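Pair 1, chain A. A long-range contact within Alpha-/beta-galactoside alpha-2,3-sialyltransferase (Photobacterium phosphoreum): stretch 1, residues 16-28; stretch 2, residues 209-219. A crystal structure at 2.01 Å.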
# COMPACT_ATOMS: atom_id res chain seq x y z
N THR A 16 -5.26 3.99 1.82
CA THR A 16 -6.45 4.75 1.52
C THR A 16 -7.37 3.93 0.63
O THR A 16 -8.55 3.79 0.92
CB THR A 16 -6.13 6.11 0.86
OG1 THR A 16 -5.42 6.94 1.79
CG2 THR A 16 -7.40 6.81 0.42
N ILE A 17 -6.82 3.38 -0.45
CA ILE A 17 -7.60 2.62 -1.44
C ILE A 17 -8.24 1.38 -0.81
O ILE A 17 -9.41 1.08 -1.05
CB ILE A 17 -6.72 2.23 -2.68
CG1 ILE A 17 -6.17 3.48 -3.41
CG2 ILE A 17 -7.47 1.30 -3.63
CD1 ILE A 17 -7.21 4.36 -4.09
N GLN A 18 -7.46 0.66 0.00
CA GLN A 18 -7.97 -0.47 0.78
C GLN A 18 -9.02 -0.04 1.83
O GLN A 18 -10.03 -0.71 2.04
CB GLN A 18 -6.82 -1.25 1.43
CG GLN A 18 -6.07 -2.18 0.46
CD GLN A 18 -6.82 -3.47 0.19
OE1 GLN A 18 -6.64 -4.11 -0.85
NE2 GLN A 18 -7.66 -3.87 1.12
N GLN A 19 -8.78 1.10 2.48
CA GLN A 19 -9.76 1.61 3.44
C GLN A 19 -11.07 2.00 2.76
O GLN A 19 -12.14 1.63 3.24
CB GLN A 19 -9.19 2.77 4.26
CG GLN A 19 -8.15 2.36 5.30
CD GLN A 19 -7.45 3.58 5.89
OE1 GLN A 19 -7.98 4.69 5.84
NE2 GLN A 19 -6.27 3.38 6.46
N MET A 20 -10.99 2.72 1.64
CA MET A 20 -12.19 3.07 0.85
C MET A 20 -12.98 1.80 0.52
O MET A 20 -14.19 1.73 0.70
CB MET A 20 -11.81 3.78 -0.45
CG MET A 20 -11.26 5.19 -0.30
SD MET A 20 -10.53 5.78 -1.84
CE MET A 20 -10.23 7.49 -1.44
N THR A 21 -12.27 0.78 0.05
CA THR A 21 -12.90 -0.46 -0.37
C THR A 21 -13.61 -1.19 0.78
O THR A 21 -14.71 -1.71 0.60
CB THR A 21 -11.89 -1.37 -1.09
OG1 THR A 21 -11.25 -0.63 -2.14
CG2 THR A 21 -12.57 -2.57 -1.69
N GLN A 22 -13.00 -1.22 1.97
CA GLN A 22 -13.62 -1.82 3.16
C GLN A 22 -14.88 -1.07 3.61
O GLN A 22 -15.89 -1.70 3.97
CB GLN A 22 -12.62 -1.89 4.32
CG GLN A 22 -11.33 -2.67 3.99
CD GLN A 22 -11.48 -4.17 4.14
OE1 GLN A 22 -12.24 -4.81 3.40
NE2 GLN A 22 -10.74 -4.75 5.08
N ILE A 23 -14.82 0.26 3.59
CA ILE A 23 -15.98 1.10 3.93
C ILE A 23 -17.14 0.71 3.01
O ILE A 23 -18.24 0.43 3.49
CB ILE A 23 -15.69 2.62 3.77
CG1 ILE A 23 -14.81 3.13 4.92
CG2 ILE A 23 -17.01 3.42 3.66
CD1 ILE A 23 -14.15 4.51 4.66
N ILE A 24 -16.86 0.64 1.71
CA ILE A 24 -17.87 0.30 0.70
C ILE A 24 -18.39 -1.13 0.90
O ILE A 24 -19.60 -1.36 0.83
CB ILE A 24 -17.31 0.51 -0.73
CG1 ILE A 24 -16.97 1.98 -0.99
CG2 ILE A 24 -18.27 -0.02 -1.80
CD1 ILE A 24 -15.92 2.17 -2.11
N ASN A 25 -17.48 -2.06 1.17
CA ASN A 25 -17.86 -3.46 1.33
C ASN A 25 -18.74 -3.65 2.56
O ASN A 25 -19.76 -4.35 2.50
CB ASN A 25 -16.62 -4.36 1.45
CG ASN A 25 -16.98 -5.84 1.44
OD1 ASN A 25 -17.60 -6.33 0.49
ND2 ASN A 25 -16.58 -6.55 2.48
N GLU A 26 -18.35 -3.02 3.66
CA GLU A 26 -19.07 -3.16 4.92
C GLU A 26 -20.39 -2.41 4.99
O GLU A 26 -21.30 -2.86 5.67
CB GLU A 26 -18.18 -2.75 6.09
CG GLU A 26 -17.16 -3.81 6.44
CD GLU A 26 -16.01 -3.26 7.24
OE1 GLU A 26 -14.89 -3.80 7.09
OE2 GLU A 26 -16.20 -2.30 8.01
N ASN A 27 -20.47 -1.26 4.32
CA ASN A 27 -21.70 -0.45 4.30
C ASN A 27 -22.27 -0.25 5.72
O ASN A 27 -23.46 -0.46 5.98
CB ASN A 27 -22.73 -1.08 3.34
CG ASN A 27 -23.88 -0.14 2.98
OD1 ASN A 27 -25.03 -0.57 2.84
ND2 ASN A 27 -23.58 1.15 2.80
N SER A 28 -21.40 0.15 6.65
CA SER A 28 -21.83 0.36 8.02
C SER A 28 -22.41 1.76 8.13
O SER A 28 -22.08 2.63 7.34
CB SER A 28 -20.65 0.20 8.98
OG SER A 28 -20.08 1.47 9.27
N GLN A 209 -23.89 0.14 -7.35
CA GLN A 209 -23.80 1.27 -6.44
C GLN A 209 -22.48 1.30 -5.67
O GLN A 209 -21.90 2.37 -5.44
CB GLN A 209 -24.98 1.25 -5.45
CG GLN A 209 -24.98 2.40 -4.43
CD GLN A 209 -26.16 2.33 -3.46
OE1 GLN A 209 -26.07 2.80 -2.31
NE2 GLN A 209 -27.27 1.73 -3.91
N GLN A 210 -22.02 0.11 -5.27
CA GLN A 210 -20.74 -0.05 -4.58
C GLN A 210 -19.59 0.29 -5.51
O GLN A 210 -18.67 1.01 -5.14
CB GLN A 210 -20.58 -1.48 -4.06
CG GLN A 210 -21.40 -1.77 -2.83
CD GLN A 210 -21.37 -3.24 -2.46
OE1 GLN A 210 -21.79 -4.10 -3.23
NE2 GLN A 210 -20.85 -3.54 -1.27
N LYS A 211 -19.65 -0.23 -6.73
CA LYS A 211 -18.63 0.05 -7.74
C LYS A 211 -18.55 1.55 -8.02
O LYS A 211 -17.45 2.13 -8.05
CB LYS A 211 -18.91 -0.73 -9.03
CG LYS A 211 -18.66 -2.23 -8.89
CD LYS A 211 -18.84 -2.94 -10.21
CE LYS A 211 -18.85 -4.44 -10.02
NZ LYS A 211 -19.05 -5.12 -11.34
N ASN A 212 -19.71 2.18 -8.20
CA ASN A 212 -19.81 3.62 -8.42
C ASN A 212 -19.26 4.45 -7.27
O ASN A 212 -18.57 5.45 -7.50
CB ASN A 212 -21.26 4.04 -8.73
CG ASN A 212 -21.74 3.52 -10.07
OD1 ASN A 212 -20.94 3.32 -11.00
ND2 ASN A 212 -23.05 3.31 -10.19
N LYS A 213 -19.54 4.02 -6.04
CA LYS A 213 -18.96 4.66 -4.87
C LYS A 213 -17.43 4.61 -4.88
O LYS A 213 -16.78 5.58 -4.47
CB LYS A 213 -19.50 4.02 -3.58
CG LYS A 213 -19.30 4.88 -2.34
CD LYS A 213 -20.07 4.34 -1.12
CE LYS A 213 -21.57 4.46 -1.33
NZ LYS A 213 -22.32 4.39 -0.04
N PHE A 214 -16.86 3.50 -5.36
CA PHE A 214 -15.41 3.40 -5.48
C PHE A 214 -14.87 4.41 -6.50
O PHE A 214 -13.87 5.09 -6.24
CB PHE A 214 -14.94 1.98 -5.81
CG PHE A 214 -13.43 1.86 -5.87
CD1 PHE A 214 -12.70 1.61 -4.72
CD2 PHE A 214 -12.75 2.04 -7.07
CE1 PHE A 214 -11.31 1.52 -4.74
CE2 PHE A 214 -11.34 1.96 -7.12
CZ PHE A 214 -10.63 1.69 -5.94
N TYR A 215 -15.54 4.52 -7.65
CA TYR A 215 -15.18 5.51 -8.66
C TYR A 215 -15.28 6.92 -8.12
O TYR A 215 -14.41 7.75 -8.39
CB TYR A 215 -16.04 5.40 -9.92
CG TYR A 215 -16.13 4.01 -10.51
CD1 TYR A 215 -15.06 3.12 -10.42
CD2 TYR A 215 -17.28 3.60 -11.18
CE1 TYR A 215 -15.15 1.85 -10.96
CE2 TYR A 215 -17.37 2.34 -11.73
CZ TYR A 215 -16.31 1.47 -11.62
OH TYR A 215 -16.42 0.21 -12.17
N ASN A 216 -16.34 7.20 -7.36
CA ASN A 216 -16.54 8.53 -6.77
C ASN A 216 -15.48 8.92 -5.73
O ASN A 216 -14.98 10.04 -5.75
CB ASN A 216 -17.95 8.67 -6.20
CG ASN A 216 -19.01 8.78 -7.28
OD1 ASN A 216 -18.73 9.19 -8.41
ND2 ASN A 216 -20.25 8.42 -6.94
N PHE A 217 -15.16 7.99 -4.84
CA PHE A 217 -14.08 8.16 -3.85
C PHE A 217 -12.71 8.48 -4.48
O PHE A 217 -12.01 9.37 -4.02
CB PHE A 217 -13.91 6.86 -3.05
CG PHE A 217 -14.58 6.87 -1.72
CD1 PHE A 217 -14.45 7.97 -0.87
CD2 PHE A 217 -15.29 5.76 -1.29
CE1 PHE A 217 -15.04 7.98 0.38
CE2 PHE A 217 -15.89 5.74 -0.03
CZ PHE A 217 -15.77 6.86 0.81
N THR A 218 -12.36 7.73 -5.51
CA THR A 218 -11.03 7.77 -6.11
C THR A 218 -10.91 8.78 -7.24
O THR A 218 -9.80 9.20 -7.60
CB THR A 218 -10.64 6.38 -6.66
OG1 THR A 218 -11.64 5.94 -7.58
CG2 THR A 218 -10.51 5.37 -5.52
N GLY A 219 -12.05 9.15 -7.82
CA GLY A 219 -12.08 9.98 -9.02
C GLY A 219 -11.60 9.20 -10.24
O GLY A 219 -11.25 9.79 -11.25
O HOH W 1 -20.59 -6.04 -0.11
O HOH W 2 -21.09 2.73 2.17

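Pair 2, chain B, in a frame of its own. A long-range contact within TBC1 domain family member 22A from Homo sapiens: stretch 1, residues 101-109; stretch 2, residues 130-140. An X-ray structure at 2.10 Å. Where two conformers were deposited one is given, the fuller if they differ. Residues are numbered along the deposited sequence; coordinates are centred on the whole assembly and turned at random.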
# COMPACT_ATOMS: atom_id res chain seq x y z
N HIS B 101 18.20 -17.03 10.17
CA HIS B 101 17.04 -16.22 10.61
C HIS B 101 17.42 -15.12 11.59
O HIS B 101 16.67 -14.14 11.75
CB HIS B 101 15.97 -17.12 11.23
CG HIS B 101 15.42 -18.13 10.29
ND1 HIS B 101 14.98 -17.80 9.02
CD2 HIS B 101 15.26 -19.47 10.41
CE1 HIS B 101 14.56 -18.90 8.41
NE2 HIS B 101 14.72 -19.93 9.23
N GLN B 102 18.58 -15.26 12.25
CA GLN B 102 19.08 -14.24 13.16
C GLN B 102 19.32 -12.91 12.43
O GLN B 102 18.99 -11.83 12.94
CB GLN B 102 20.38 -14.70 13.83
CG GLN B 102 20.22 -15.84 14.84
CD GLN B 102 21.55 -16.19 15.54
OE1 GLN B 102 22.61 -15.60 15.26
NE2 GLN B 102 21.49 -17.16 16.47
N ASP B 103 19.90 -13.03 11.23
CA ASP B 103 20.20 -11.88 10.39
C ASP B 103 18.94 -11.23 9.80
O ASP B 103 18.90 -10.01 9.60
CB ASP B 103 21.15 -12.30 9.26
CG ASP B 103 21.60 -11.13 8.42
OD1 ASP B 103 22.11 -10.15 9.01
OD2 ASP B 103 21.43 -11.18 7.19
N THR B 104 17.92 -12.03 9.51
CA THR B 104 16.61 -11.51 9.14
C THR B 104 16.00 -10.69 10.28
O THR B 104 15.49 -9.57 10.05
CB THR B 104 15.64 -12.64 8.72
OG1 THR B 104 16.19 -13.35 7.60
CG2 THR B 104 14.30 -12.09 8.33
N TYR B 105 16.07 -11.20 11.51
CA TYR B 105 15.46 -10.48 12.63
C TYR B 105 16.20 -9.16 12.96
O TYR B 105 15.57 -8.17 13.34
CB TYR B 105 15.31 -11.34 13.90
CG TYR B 105 14.75 -10.51 15.03
CD1 TYR B 105 13.45 -10.01 14.96
CD2 TYR B 105 15.52 -10.17 16.13
CE1 TYR B 105 12.92 -9.20 15.99
CE2 TYR B 105 15.00 -9.36 17.17
CZ TYR B 105 13.70 -8.88 17.10
OH TYR B 105 13.19 -8.08 18.12
N ARG B 106 17.53 -9.17 12.82
CA ARG B 106 18.33 -7.97 13.12
C ARG B 106 18.01 -6.87 12.13
O ARG B 106 17.83 -5.71 12.54
CB ARG B 106 19.84 -8.24 13.12
CG ARG B 106 20.65 -7.04 13.70
CD ARG B 106 22.18 -7.22 13.59
NE ARG B 106 22.89 -6.14 14.31
CZ ARG B 106 23.37 -5.02 13.75
NH1 ARG B 106 23.25 -4.80 12.45
NH2 ARG B 106 23.97 -4.11 14.51
N GLN B 107 17.93 -7.21 10.83
CA GLN B 107 17.48 -6.22 9.83
C GLN B 107 16.11 -5.62 10.20
O GLN B 107 15.92 -4.38 10.13
CB GLN B 107 17.46 -6.85 8.43
CG GLN B 107 18.85 -7.05 7.80
CD GLN B 107 18.75 -7.50 6.35
OE1 GLN B 107 18.64 -6.66 5.43
NE2 GLN B 107 18.77 -8.81 6.13
N ILE B 108 15.16 -6.46 10.61
CA ILE B 108 13.80 -5.99 10.95
C ILE B 108 13.80 -5.13 12.21
O ILE B 108 13.09 -4.13 12.28
CB ILE B 108 12.77 -7.17 11.08
CG1 ILE B 108 12.60 -7.89 9.75
CG2 ILE B 108 11.43 -6.68 11.67
CD1 ILE B 108 12.06 -9.35 9.85
N HIS B 109 14.64 -5.50 13.19
CA HIS B 109 14.76 -4.75 14.48
C HIS B 109 15.35 -3.36 14.30
O HIS B 109 15.08 -2.46 15.09
CB HIS B 109 15.64 -5.54 15.47
CG HIS B 109 15.40 -5.21 16.92
ND1 HIS B 109 14.93 -3.98 17.35
CD2 HIS B 109 15.58 -5.95 18.05
CE1 HIS B 109 14.82 -3.98 18.66
NE2 HIS B 109 15.20 -5.16 19.11
N PHE B 130 4.46 -5.70 14.43
CA PHE B 130 5.06 -5.40 13.10
C PHE B 130 6.21 -6.31 12.80
O PHE B 130 6.25 -6.87 11.71
CB PHE B 130 5.50 -3.91 13.02
CG PHE B 130 4.39 -2.97 12.56
CD1 PHE B 130 3.14 -3.00 13.14
CD2 PHE B 130 4.62 -2.04 11.55
CE1 PHE B 130 2.14 -2.13 12.72
CE2 PHE B 130 3.62 -1.18 11.14
CZ PHE B 130 2.37 -1.23 11.73
N GLU B 131 7.14 -6.47 13.77
CA GLU B 131 8.31 -7.39 13.63
C GLU B 131 7.93 -8.84 13.42
O GLU B 131 8.55 -9.58 12.62
CB GLU B 131 9.23 -7.32 14.90
CG GLU B 131 9.99 -6.02 15.02
CD GLU B 131 10.79 -5.87 16.30
OE1 GLU B 131 10.86 -6.84 17.09
OE2 GLU B 131 11.35 -4.75 16.52
N ARG B 132 6.91 -9.27 14.15
CA ARG B 132 6.46 -10.64 14.06
C ARG B 132 5.80 -10.95 12.72
O ARG B 132 6.08 -11.99 12.11
CB ARG B 132 5.51 -10.96 15.21
CG ARG B 132 5.28 -12.43 15.37
CD ARG B 132 4.74 -12.74 16.73
NE ARG B 132 3.70 -11.79 17.12
CZ ARG B 132 3.19 -11.68 18.33
NH1 ARG B 132 3.60 -12.48 19.33
NH2 ARG B 132 2.24 -10.77 18.54
N ILE B 133 4.91 -10.07 12.26
CA ILE B 133 4.30 -10.23 10.90
C ILE B 133 5.38 -10.30 9.82
O ILE B 133 5.36 -11.19 8.94
CB ILE B 133 3.33 -9.05 10.55
CG1 ILE B 133 2.03 -9.15 11.34
CG2 ILE B 133 2.98 -9.03 9.02
CD1 ILE B 133 1.16 -7.85 11.28
N LEU B 134 6.34 -9.37 9.89
CA LEU B 134 7.40 -9.25 8.88
C LEU B 134 8.38 -10.43 8.96
O LEU B 134 8.74 -11.03 7.94
CB LEU B 134 8.10 -7.86 9.02
CG LEU B 134 7.27 -6.67 8.53
CD1 LEU B 134 7.84 -5.36 8.99
CD2 LEU B 134 7.15 -6.75 7.01
N PHE B 135 8.75 -10.84 10.16
CA PHE B 135 9.59 -12.05 10.35
C PHE B 135 8.91 -13.35 9.81
O PHE B 135 9.56 -14.16 9.11
CB PHE B 135 9.98 -12.18 11.84
CG PHE B 135 10.92 -13.33 12.12
CD1 PHE B 135 12.28 -13.16 12.03
CD2 PHE B 135 10.43 -14.57 12.50
CE1 PHE B 135 13.16 -14.23 12.27
CE2 PHE B 135 11.31 -15.64 12.74
CZ PHE B 135 12.67 -15.46 12.63
N ILE B 136 7.63 -13.54 10.11
CA ILE B 136 6.90 -14.73 9.60
C ILE B 136 6.77 -14.70 8.07
O ILE B 136 7.02 -15.71 7.39
CB ILE B 136 5.52 -14.89 10.30
CG1 ILE B 136 5.72 -15.41 11.74
CG2 ILE B 136 4.59 -15.85 9.55
CD1 ILE B 136 4.43 -15.38 12.57
N TRP B 137 6.39 -13.55 7.51
CA TRP B 137 6.33 -13.41 6.04
C TRP B 137 7.68 -13.80 5.37
O TRP B 137 7.70 -14.54 4.37
CB TRP B 137 5.91 -11.99 5.64
CG TRP B 137 5.61 -11.96 4.21
CD1 TRP B 137 4.40 -12.18 3.63
CD2 TRP B 137 6.54 -11.75 3.15
NE1 TRP B 137 4.52 -12.11 2.25
CE2 TRP B 137 5.82 -11.85 1.94
CE3 TRP B 137 7.92 -11.45 3.11
CZ2 TRP B 137 6.43 -11.69 0.70
CZ3 TRP B 137 8.52 -11.32 1.85
CH2 TRP B 137 7.77 -11.43 0.68
N ALA B 138 8.78 -13.33 5.94
CA ALA B 138 10.14 -13.51 5.41
C ALA B 138 10.57 -14.97 5.43
O ALA B 138 11.07 -15.47 4.45
CB ALA B 138 11.12 -12.66 6.18
N ILE B 139 10.36 -15.67 6.54
CA ILE B 139 10.73 -17.09 6.57
C ILE B 139 9.82 -17.95 5.66
O ILE B 139 10.27 -18.93 5.12
CB ILE B 139 10.87 -17.65 8.03
CG1 ILE B 139 9.53 -17.78 8.71
CG2 ILE B 139 11.83 -16.75 8.87
CD1 ILE B 139 9.64 -17.91 10.24
N ARG B 140 8.57 -17.54 5.45
CA ARG B 140 7.67 -18.24 4.54
C ARG B 140 7.83 -17.86 3.07
O ARG B 140 7.19 -18.46 2.19
CB ARG B 140 6.21 -18.09 5.01
CG ARG B 140 6.02 -18.74 6.38
CD ARG B 140 4.59 -18.85 6.81
NE ARG B 140 3.87 -19.77 5.96
CZ ARG B 140 3.85 -21.09 6.11
NH1 ARG B 140 4.53 -21.68 7.09
NH2 ARG B 140 3.15 -21.83 5.28

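Both pairs bring together two helices that run roughly antiparallel. The axes approach to 9.8 Å with an angle of 151° between their N-to-C directions in pair 1, and to 10.1 Å with 143° in pair 2. Fourteen central residues superpose with an RMSD of 0.4 Å, and the register is closely matched: Thr A21 lies opposite Phe A214 (CA to CA 6.9 Å) as Tyr B105 lies opposite Phe B135 (CA to CA 6.5 Å).

Of the three identical matched positions, two take part in the contact. Ile A24 and Ile B108 share the m, t rotamer and point toward the partner helix, while Phe A214 and Phe B135 both adopt chi1 t with chi2 near 90°. In each pair the isoleucine methyl reaches the edge of the phenylalanine ring near its root: Ile A24 CD1 lies 3.8 Å from Phe A214 CB, and Ile B108 CD1 lies 4.0 Å from Phe B135 CB. In pair 1 the isoleucine is a knob in the hole formed by Gln A210, Lys A213, Phe A214 and Phe A217.

Around this common centre the bulk is distributed differently. Met A20 and Phe A217 form a large apolar pair, with Met A20 CG over the ring face, 4.3 Å from the centroid of Phe A217, and Met A20 SD 3.7 Å from Phe A217 CB. The equivalent residues of pair 2, Thr B104 and Ala B138, are both small, yet they still meet, Thr B104 CG2 lying 3.9 Å from Ala B138 CB. At the next matched pair, Ile A17 CD1 packs 3.7 Å from Thr A218 CG2, whereas in pair 2 an imidazole meets an aliphatic branch, His B101 ND1 lying 3.3 Å from Ile B139 CG2.

The polar link across the helices also changes. Gln A210 NE2 donates to the backbone, reaching Ile A24 O at 3.3 Å in a nearly straight hydrogen bond, and the same nitrogen donates to water 1, whose oxygen is 2.8 Å from Gln A210 NE2 and 3.1 Å from Asn A25 OD1. The matching Glu B131 is a carboxylate and accepts instead: Tyr B105 OH donates to Glu B131 OE1 at 2.8 Å. Thr A21, at the tyrosine position, turns its hydroxyl back to its own helix, with Thr A21 OG1 donating to Ile A17 O at 2.7 Å. Thus a side-chain-to-backbone bond in pair 1 is replaced by a bond between two side chains in pair 2, while the isoleucine–phenylalanine packing beside it is retained.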